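Local coordinates for protein rhodopsin (Todarodes pacificus, PDB 2Z73) that detects dim light through bound 11-cis retinal, whose isomerisation to the all-trans form drives G-protein signalling to phospholipase C in the squid eye, at residues Phe78-Phe83 with Phe120-Thr125; Tyr111-Gly116 with Leu165-Pro170; Trp160-Leu165 with Phe205-Phe210. All coordinates share one frame; numbering follows the deposited sequence.

Interaction 1: residues Phe78-Phe83 with Phe120-Thr125. With RET (retinal), chain D; PLM (palmitic acid), chain E.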
# COMPACT_ATOMS: atom_id res chain seq x y z
N PHE A 78 -2.46 8.60 2.56
CA PHE A 78 -1.65 9.75 2.17
C PHE A 78 -0.55 9.22 1.26
O PHE A 78 -0.21 9.82 0.23
CB PHE A 78 -1.00 10.41 3.39
CG PHE A 78 -0.15 11.60 3.06
CD1 PHE A 78 -0.64 12.89 3.22
CD2 PHE A 78 1.13 11.44 2.54
CE1 PHE A 78 0.13 13.99 2.86
CE2 PHE A 78 1.90 12.54 2.17
CZ PHE A 78 1.40 13.81 2.33
N SER A 79 0.00 8.08 1.66
CA SER A 79 1.04 7.42 0.92
C SER A 79 0.57 7.10 -0.49
O SER A 79 1.19 7.48 -1.48
CB SER A 79 1.42 6.12 1.63
OG SER A 79 2.47 5.43 0.97
N ASP A 80 -0.56 6.41 -0.58
CA ASP A 80 -1.11 6.04 -1.88
C ASP A 80 -1.57 7.25 -2.67
O ASP A 80 -1.51 7.27 -3.91
CB ASP A 80 -2.25 5.05 -1.67
CG ASP A 80 -1.77 3.75 -1.07
OD1 ASP A 80 -2.61 2.95 -0.60
OD2 ASP A 80 -0.55 3.53 -1.07
N PHE A 81 -2.02 8.28 -1.96
CA PHE A 81 -2.45 9.49 -2.64
C PHE A 81 -1.27 10.09 -3.41
O PHE A 81 -1.36 10.30 -4.62
CB PHE A 81 -2.96 10.53 -1.64
CG PHE A 81 -3.35 11.83 -2.29
CD1 PHE A 81 -4.59 11.98 -2.87
CD2 PHE A 81 -2.43 12.87 -2.39
CE1 PHE A 81 -4.92 13.14 -3.54
CE2 PHE A 81 -2.76 14.05 -3.06
CZ PHE A 81 -4.00 14.18 -3.64
N THR A 82 -0.19 10.36 -2.69
CA THR A 82 1.02 10.95 -3.25
C THR A 82 1.62 10.11 -4.36
O THR A 82 2.16 10.64 -5.33
CB THR A 82 2.11 11.17 -2.16
OG1 THR A 82 1.52 11.67 -0.96
CG2 THR A 82 3.15 12.18 -2.64
N PHE A 83 1.56 8.79 -4.21
CA PHE A 83 2.11 7.90 -5.24
C PHE A 83 1.35 8.15 -6.54
O PHE A 83 1.93 8.42 -7.59
CB PHE A 83 1.93 6.44 -4.83
CG PHE A 83 2.69 5.48 -5.69
CD1 PHE A 83 3.92 4.99 -5.27
CD2 PHE A 83 2.19 5.08 -6.93
CE1 PHE A 83 4.65 4.12 -6.06
CE2 PHE A 83 2.91 4.21 -7.73
CZ PHE A 83 4.14 3.72 -7.30
N PHE A 120 7.56 1.86 -0.16
CA PHE A 120 8.11 1.27 1.06
C PHE A 120 7.21 1.63 2.23
O PHE A 120 7.08 0.86 3.18
CB PHE A 120 9.53 1.79 1.34
CG PHE A 120 10.57 1.31 0.36
CD1 PHE A 120 11.62 2.15 -0.00
CD2 PHE A 120 10.52 0.03 -0.19
CE1 PHE A 120 12.61 1.73 -0.90
CE2 PHE A 120 11.50 -0.40 -1.09
CZ PHE A 120 12.56 0.46 -1.45
N MET A 121 6.58 2.80 2.15
CA MET A 121 5.71 3.28 3.21
C MET A 121 4.38 2.55 3.27
O MET A 121 3.88 2.29 4.36
CB MET A 121 5.45 4.78 3.06
CG MET A 121 4.91 5.42 4.33
SD MET A 121 5.09 7.23 4.36
CE MET A 121 3.43 7.74 4.05
N SER A 122 3.81 2.20 2.13
CA SER A 122 2.55 1.50 2.16
C SER A 122 2.62 0.12 2.83
O SER A 122 1.71 -0.25 3.58
CB SER A 122 1.96 1.40 0.75
OG SER A 122 1.44 2.66 0.37
N ILE A 123 3.69 -0.64 2.60
CA ILE A 123 3.82 -1.95 3.24
C ILE A 123 4.21 -1.82 4.70
O ILE A 123 3.70 -2.56 5.55
CB ILE A 123 4.89 -2.84 2.58
CG1 ILE A 123 5.70 -2.02 1.58
CG2 ILE A 123 4.24 -4.07 1.96
CD1 ILE A 123 6.93 -2.73 1.07
N MET A 124 5.11 -0.90 5.01
CA MET A 124 5.52 -0.73 6.40
C MET A 124 4.34 -0.22 7.23
O MET A 124 4.21 -0.56 8.42
CB MET A 124 6.70 0.23 6.51
CG MET A 124 7.35 0.21 7.87
SD MET A 124 7.67 -1.48 8.46
CE MET A 124 9.23 -1.84 7.71
N THR A 125 3.48 0.59 6.62
CA THR A 125 2.32 1.09 7.33
C THR A 125 1.45 -0.13 7.58
O THR A 125 0.93 -0.31 8.67
CB THR A 125 1.51 2.12 6.51
OG1 THR A 125 2.31 3.27 6.26
CG2 THR A 125 0.27 2.55 7.28
C1 RET D . 10.94 -3.45 -4.71
C2 RET D . 10.17 -4.74 -4.34
C3 RET D . 8.66 -4.59 -4.21
C4 RET D . 8.26 -3.43 -3.29
C5 RET D . 9.01 -2.14 -3.60
C6 RET D . 10.22 -2.12 -4.24
C7 RET D . 10.96 -0.82 -4.56
C8 RET D . 10.56 0.11 -5.53
C9 RET D . 11.09 1.42 -5.92
C10 RET D . 10.39 2.00 -6.90
C11 RET D . 10.52 3.30 -7.52
C12 RET D . 9.75 3.83 -8.53
C13 RET D . 8.65 3.30 -9.42
C14 RET D . 8.02 4.14 -10.29
C15 RET D . 6.95 3.71 -11.20
C16 RET D . 12.35 -3.53 -4.12
C17 RET D . 11.13 -3.50 -6.26
C18 RET D . 8.22 -0.95 -3.10
C19 RET D . 12.29 2.01 -5.20
C20 RET D . 8.31 1.80 -9.29
C1 PLM E . -8.10 19.13 8.41
O2 PLM E . -8.86 20.01 8.01
C2 PLM E . -8.12 17.76 7.72
C3 PLM E . -6.79 17.38 7.08
C4 PLM E . -6.97 17.10 5.59
C5 PLM E . -5.75 16.45 4.99
C6 PLM E . -5.98 16.21 3.52
C7 PLM E . -4.66 16.07 2.80
C8 PLM E . -4.84 15.83 1.29
C9 PLM E . -3.58 15.25 0.64
CA PLM E . -2.68 16.33 0.07
CB PLM E . -1.24 15.85 0.04
CC PLM E . -0.39 16.70 -0.88
CD PLM E . 1.04 16.22 -0.90
CE PLM E . 1.56 16.13 -2.31
CF PLM E . 2.73 17.06 -2.57
CG PLM E . 3.23 16.95 -4.00
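Ser79 and Asp80 of transmembrane helix 2 meet Ser122 of transmembrane helix 3 in a buried polar cluster inside the seven-helix bundle of the rhodopsin family. Asp80 occupies the place of the helix 2 aspartate found in most class A receptors. The helices run antiparallel here, their local axes 9.3 Å apart at an angle of 163°. The Ser122 hydroxyl is the hub: its OG donates to Asp80 OD2 at 2.6 Å, reaching the syn side of the carboxylate from 24° out of its plane. Ser79 OG donates in turn to Ser122 OG at 3.0 Å. Phe118 O, on the same helix as Ser122, is a second partner of that hydroxyl, whose single proton it would have to share with the carboxylate. Ser79 OG lies opposite its own backbone N about CA-CB (chi1 -179°), which carries the hydroxyl toward helix 3. With an alanine at Ser122, Asp80 OD2 would probably lose its hydroxyl donor from helix 3 and Ser79 OG its acceptor. Beside the cluster the apolar packing falls to Met121, whose chain bends at its last torsion and lays CE against Ser79 CB, 3.5 Å away. Phe120, which points away from helix 2, reaches retinal, its CE2 3.5 Å from RET C7. On the outer side of helix 2 a palmitic acid chain passes over one face of the Phe81 ring, its carbon CA 3.9 Å from Phe81 CE2.

Interaction 2: residues Tyr111-Gly116 with Leu165-Pro170. With RET (retinal), chain D.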
# COMPACT_ATOMS: atom_id res chain seq x y z
N TYR A 111 10.74 11.86 -8.99
CA TYR A 111 9.73 10.89 -9.38
C TYR A 111 10.07 9.53 -8.81
O TYR A 111 9.30 8.96 -8.03
CB TYR A 111 9.63 10.83 -10.90
CG TYR A 111 8.58 9.88 -11.42
CD1 TYR A 111 7.41 10.36 -12.02
CD2 TYR A 111 8.77 8.49 -11.37
CE1 TYR A 111 6.46 9.49 -12.54
CE2 TYR A 111 7.83 7.62 -11.90
CZ TYR A 111 6.68 8.12 -12.48
OH TYR A 111 5.74 7.26 -12.99
N GLY A 112 11.21 8.99 -9.21
CA GLY A 112 11.62 7.68 -8.74
C GLY A 112 11.71 7.56 -7.23
O GLY A 112 11.30 6.55 -6.66
N PHE A 113 12.25 8.59 -6.59
CA PHE A 113 12.42 8.64 -5.14
C PHE A 113 11.07 8.64 -4.40
O PHE A 113 10.92 8.01 -3.34
CB PHE A 113 13.23 9.89 -4.78
CG PHE A 113 13.40 10.11 -3.30
CD1 PHE A 113 13.87 9.10 -2.48
CD2 PHE A 113 13.13 11.36 -2.75
CE1 PHE A 113 14.08 9.32 -1.13
CE2 PHE A 113 13.33 11.59 -1.38
CZ PHE A 113 13.81 10.56 -0.57
N ILE A 114 10.10 9.37 -4.95
CA ILE A 114 8.78 9.45 -4.38
C ILE A 114 8.06 8.13 -4.56
O ILE A 114 7.30 7.68 -3.68
CB ILE A 114 7.96 10.56 -5.05
CG1 ILE A 114 8.47 11.93 -4.59
CG2 ILE A 114 6.48 10.40 -4.74
CD1 ILE A 114 8.24 12.20 -3.11
N GLY A 115 8.29 7.50 -5.70
CA GLY A 115 7.66 6.23 -5.98
C GLY A 115 8.14 5.19 -4.99
O GLY A 115 7.36 4.42 -4.42
N GLY A 116 9.45 5.19 -4.74
CA GLY A 116 10.00 4.22 -3.82
C GLY A 116 9.68 4.49 -2.38
O GLY A 116 9.32 3.58 -1.62
N LEU A 165 14.65 6.43 4.49
CA LEU A 165 15.96 5.80 4.59
C LEU A 165 16.32 4.82 3.47
O LEU A 165 17.41 4.89 2.90
CB LEU A 165 16.09 5.07 5.93
CG LEU A 165 17.33 4.19 6.08
CD1 LEU A 165 18.60 5.03 5.91
CD2 LEU A 165 17.30 3.52 7.44
N TRP A 166 15.42 3.91 3.16
CA TRP A 166 15.71 2.92 2.13
C TRP A 166 15.42 3.36 0.71
O TRP A 166 15.67 2.61 -0.23
CB TRP A 166 14.96 1.62 2.45
CG TRP A 166 15.36 1.07 3.77
CD1 TRP A 166 14.54 0.77 4.82
CD2 TRP A 166 16.70 0.85 4.23
NE1 TRP A 166 15.29 0.37 5.90
CE2 TRP A 166 16.62 0.42 5.57
CE3 TRP A 166 17.97 0.98 3.64
CZ2 TRP A 166 17.75 0.11 6.34
CZ3 TRP A 166 19.10 0.67 4.40
CH2 TRP A 166 18.98 0.24 5.74
N ALA A 167 14.92 4.58 0.55
CA ALA A 167 14.63 5.08 -0.78
C ALA A 167 15.54 6.23 -1.16
O ALA A 167 15.68 6.57 -2.34
CB ALA A 167 13.18 5.53 -0.87
N ILE A 168 16.20 6.83 -0.17
CA ILE A 168 17.06 7.97 -0.45
C ILE A 168 18.46 7.63 -0.94
O ILE A 168 19.19 8.51 -1.40
CB ILE A 168 17.16 8.89 0.79
CG1 ILE A 168 17.55 10.29 0.34
CG2 ILE A 168 18.16 8.32 1.80
CD1 ILE A 168 17.20 11.37 1.35
N GLY A 169 18.84 6.35 -0.88
CA GLY A 169 20.15 5.95 -1.32
C GLY A 169 20.54 6.56 -2.66
O GLY A 169 21.47 7.36 -2.73
N PRO A 170 19.82 6.22 -3.74
CA PRO A 170 20.12 6.75 -5.07
C PRO A 170 20.22 8.27 -5.13
O PRO A 170 20.83 8.83 -6.05
CB PRO A 170 18.97 6.21 -5.90
CG PRO A 170 18.71 4.89 -5.26
CD PRO A 170 18.70 5.27 -3.80
C1 RET D . 10.94 -3.45 -4.71
C2 RET D . 10.17 -4.74 -4.34
C3 RET D . 8.66 -4.59 -4.21
C4 RET D . 8.26 -3.43 -3.29
C5 RET D . 9.01 -2.14 -3.60
C6 RET D . 10.22 -2.12 -4.24
C7 RET D . 10.96 -0.82 -4.56
C8 RET D . 10.56 0.11 -5.53
C9 RET D . 11.09 1.42 -5.92
C10 RET D . 10.39 2.00 -6.90
C11 RET D . 10.52 3.30 -7.52
C12 RET D . 9.75 3.83 -8.53
C13 RET D . 8.65 3.30 -9.42
C14 RET D . 8.02 4.14 -10.29
C15 RET D . 6.95 3.71 -11.20
C16 RET D . 12.35 -3.53 -4.12
C17 RET D . 11.13 -3.50 -6.26
C18 RET D . 8.22 -0.95 -3.10
C19 RET D . 12.29 2.01 -5.20
C20 RET D . 8.31 1.80 -9.29
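Behind one wall of the retinal pocket, Phe113 of helix 104-138 leans across to Ala167 and Ile168 at the extracellular end of transmembrane helix 4. The ring does most of the touching. Its CD1 comes edge-on to the backbone carbonyl of Ala167, 3.1 Å from Ala167 O and close to the ring plane, so that an aromatic C-H is turned roughly toward the oxygen. This carbonyl also accepts a hydrogen bond from the hydroxyl of Tyr177. Next along the rim, Phe113 CE1 sits 3.3 Å from Ile168 CA and meets Ile168 CB as well, the two side chains lying alongside each other and pointing the same way. Phe113 can reach this far because its CG is turned away from the backbone N (chi1 176°), which swings the ring out between the two backbones.

One turn further along helix 3 the backbones themselves come together: Gly116 and Ala167 have CA atoms 5.6 Å apart, and the Ala167 methyl rests 4.0 Å from Gly116 C. Gly116 belongs to a set of glycines, with Gly112 and Gly115, on transmembrane helix 3 of this opsin, where the bare backbone lets the chromophore lie close. Gly112 O is 3.5 Å from RET C11, while a CB on Gly116 would fall only 2.6 Å from RET C19, and one on Gly115 would clash with C12. Tyr111 turns to a different side of the helix, toward the Schiff-base end of the polyene. Its OH bonds to Asn87 O and to NZ of Lys305, the retinal-bearing lysine, and its CE2 lies 3.8 Å from RET C14.

Interaction 3: residues Trp160-Leu165 with Phe205-Phe210. With RET (retinal), chain D.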
# COMPACT_ATOMS: atom_id res chain seq x y z
N TRP A 160 7.89 6.65 8.51
CA TRP A 160 8.44 7.69 7.66
C TRP A 160 9.95 7.62 7.59
O TRP A 160 10.52 7.62 6.51
CB TRP A 160 7.97 9.07 8.13
CG TRP A 160 6.59 9.45 7.62
CD1 TRP A 160 5.39 9.06 8.12
CD2 TRP A 160 6.30 10.27 6.47
NE1 TRP A 160 4.36 9.59 7.37
CE2 TRP A 160 4.89 10.33 6.35
CE3 TRP A 160 7.09 10.96 5.53
CZ2 TRP A 160 4.26 11.05 5.34
CZ3 TRP A 160 6.46 11.67 4.52
CH2 TRP A 160 5.05 11.71 4.43
N LEU A 161 10.61 7.55 8.74
CA LEU A 161 12.07 7.47 8.74
C LEU A 161 12.52 6.27 7.93
O LEU A 161 13.37 6.39 7.04
CB LEU A 161 12.60 7.37 10.17
CG LEU A 161 12.96 8.71 10.79
CD1 LEU A 161 13.94 9.43 9.87
CD2 LEU A 161 11.72 9.55 10.99
N TRP A 162 11.96 5.11 8.24
CA TRP A 162 12.29 3.89 7.53
C TRP A 162 12.16 4.09 6.02
O TRP A 162 13.13 3.93 5.28
CB TRP A 162 11.36 2.77 8.01
CG TRP A 162 11.66 1.43 7.45
CD1 TRP A 162 11.08 0.85 6.35
CD2 TRP A 162 12.59 0.47 7.96
NE1 TRP A 162 11.60 -0.41 6.16
CE2 TRP A 162 12.52 -0.66 7.13
CE3 TRP A 162 13.47 0.47 9.05
CZ2 TRP A 162 13.31 -1.80 7.35
CZ3 TRP A 162 14.25 -0.66 9.27
CH2 TRP A 162 14.17 -1.78 8.42
N SER A 163 10.96 4.45 5.57
CA SER A 163 10.68 4.67 4.15
C SER A 163 11.66 5.61 3.45
O SER A 163 12.15 5.31 2.37
CB SER A 163 9.27 5.22 3.98
OG SER A 163 8.32 4.32 4.51
N VAL A 164 11.94 6.75 4.06
CA VAL A 164 12.86 7.68 3.45
C VAL A 164 14.24 7.05 3.38
O VAL A 164 14.91 7.11 2.35
CB VAL A 164 12.94 8.99 4.24
CG1 VAL A 164 13.84 9.99 3.51
CG2 VAL A 164 11.55 9.55 4.42
N LEU A 165 14.65 6.43 4.49
CA LEU A 165 15.96 5.80 4.59
C LEU A 165 16.32 4.82 3.47
O LEU A 165 17.41 4.89 2.90
CB LEU A 165 16.09 5.07 5.93
CG LEU A 165 17.33 4.19 6.08
CD1 LEU A 165 18.60 5.03 5.91
CD2 LEU A 165 17.30 3.52 7.44
N PHE A 205 15.32 -4.42 -1.51
CA PHE A 205 14.58 -5.67 -1.44
C PHE A 205 14.50 -6.28 -0.05
O PHE A 205 13.43 -6.68 0.40
CB PHE A 205 15.21 -6.68 -2.39
CG PHE A 205 14.70 -6.58 -3.80
CD1 PHE A 205 13.59 -7.30 -4.20
CD2 PHE A 205 15.31 -5.74 -4.71
CE1 PHE A 205 13.10 -7.20 -5.49
CE2 PHE A 205 14.83 -5.64 -6.00
CZ PHE A 205 13.71 -6.37 -6.39
N ILE A 206 15.62 -6.34 0.64
CA ILE A 206 15.65 -6.93 1.97
C ILE A 206 15.11 -6.01 3.06
O ILE A 206 14.20 -6.39 3.81
CB ILE A 206 17.08 -7.41 2.31
CG1 ILE A 206 17.52 -8.42 1.25
CG2 ILE A 206 17.11 -8.07 3.67
CD1 ILE A 206 19.01 -8.68 1.20
N LEU A 207 15.64 -4.80 3.16
CA LEU A 207 15.17 -3.87 4.19
C LEU A 207 13.82 -3.24 3.87
O LEU A 207 12.93 -3.18 4.72
CB LEU A 207 16.20 -2.77 4.43
CG LEU A 207 17.50 -3.16 5.13
CD1 LEU A 207 17.18 -3.95 6.40
CD2 LEU A 207 18.36 -3.99 4.20
N GLY A 208 13.66 -2.76 2.65
CA GLY A 208 12.42 -2.13 2.27
C GLY A 208 11.25 -3.07 2.04
O GLY A 208 10.13 -2.77 2.45
N PHE A 209 11.50 -4.21 1.40
CA PHE A 209 10.44 -5.16 1.09
C PHE A 209 10.32 -6.34 2.06
O PHE A 209 9.36 -6.42 2.83
CB PHE A 209 10.64 -5.65 -0.34
CG PHE A 209 9.47 -6.42 -0.90
CD1 PHE A 209 8.17 -6.11 -0.52
CD2 PHE A 209 9.67 -7.42 -1.84
CE1 PHE A 209 7.08 -6.78 -1.08
CE2 PHE A 209 8.60 -8.10 -2.40
CZ PHE A 209 7.30 -7.78 -2.02
N PHE A 210 11.28 -7.27 2.03
CA PHE A 210 11.23 -8.44 2.91
C PHE A 210 11.01 -8.07 4.37
O PHE A 210 10.31 -8.77 5.10
CB PHE A 210 12.51 -9.26 2.78
CG PHE A 210 12.79 -9.74 1.38
CD1 PHE A 210 11.75 -10.23 0.58
CD2 PHE A 210 14.08 -9.73 0.86
CE1 PHE A 210 12.00 -10.69 -0.71
CE2 PHE A 210 14.34 -10.20 -0.42
CZ PHE A 210 13.30 -10.68 -1.21
C1 RET D . 10.94 -3.45 -4.71
C2 RET D . 10.17 -4.74 -4.34
C3 RET D . 8.66 -4.59 -4.21
C4 RET D . 8.26 -3.43 -3.29
C5 RET D . 9.01 -2.14 -3.60
C6 RET D . 10.22 -2.12 -4.24
C7 RET D . 10.96 -0.82 -4.56
C8 RET D . 10.56 0.11 -5.53
C9 RET D . 11.09 1.42 -5.92
C10 RET D . 10.39 2.00 -6.90
C11 RET D . 10.52 3.30 -7.52
C12 RET D . 9.75 3.83 -8.53
C13 RET D . 8.65 3.30 -9.42
C14 RET D . 8.02 4.14 -10.29
C15 RET D . 6.95 3.71 -11.20
C16 RET D . 12.35 -3.53 -4.12
C17 RET D . 11.13 -3.50 -6.26
C18 RET D . 8.22 -0.95 -3.10
C19 RET D . 12.29 2.01 -5.20
C20 RET D . 8.31 1.80 -9.29
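Trp162 of helix 149-167 presses the edge of its indole against the backbone of helix 195-224 at Leu207 and Gly208, and this narrow junction is the tight part of the contact. CZ2 of Trp162 lies 3.0 Å from Leu207 O, which sits near the ring plane, and Trp162 NE1 is 3.4 Å from the same oxygen. The indole reaches across the gap between the helices because its CG is anti to the backbone N (chi1 -175°). Gly208, having no side chain, brings only its CA up to the ring, 4.3 Å from Trp162 NE1. Trp166, an edge-to-face neighbour of Trp162, continues the aromatic packing along helix 4.

The indole meets a wide, pi-type turn of transmembrane helix 5, a feature of this helix in many class A receptors. Phe210 N bonds to Phe205 O at 2.8 Å, skipping one residue more than an alpha helix would, whereas the bond from Phe209 N to the same oxygen is weak. On the inward side of this turn, Phe205 and Phe209 each lay a ring face on the ionone ring end of retinal: RET C16 stands 3.6 Å above the centre of Phe205, and RET C3 lies over the centre of Phe209.

Beyond the indole the contact within these segments thins out, while Trp166 packs on Leu207. The Leu207 side chain only flanks the junction, its CB 4.2 Å from Trp162 CZ2, and Leu161 and Leu165 on one helix and Ile206 and Phe210 on the other lie on the surface, where they probably face lipid.

From the N terminus, the chain passes through residues 78-83 within helix 70-87 and comes back against them at 120-125, where interaction 1 closes a loop between transmembrane helices 2 and 3. Interaction 2 has opened by then, at 111-116, and closes at 165-170 on helix 4, so the two loops cross. Interaction 3 opens at 160-165, after interaction 1 has closed but before interaction 2 does; it therefore follows the former in series and crosses the latter, sharing Leu165 with it, and closes at 205-210 on helix 5. None nests within another. Together they join helices 2, 3, 4 and 5 in sequence, and all three include residues touching retinal.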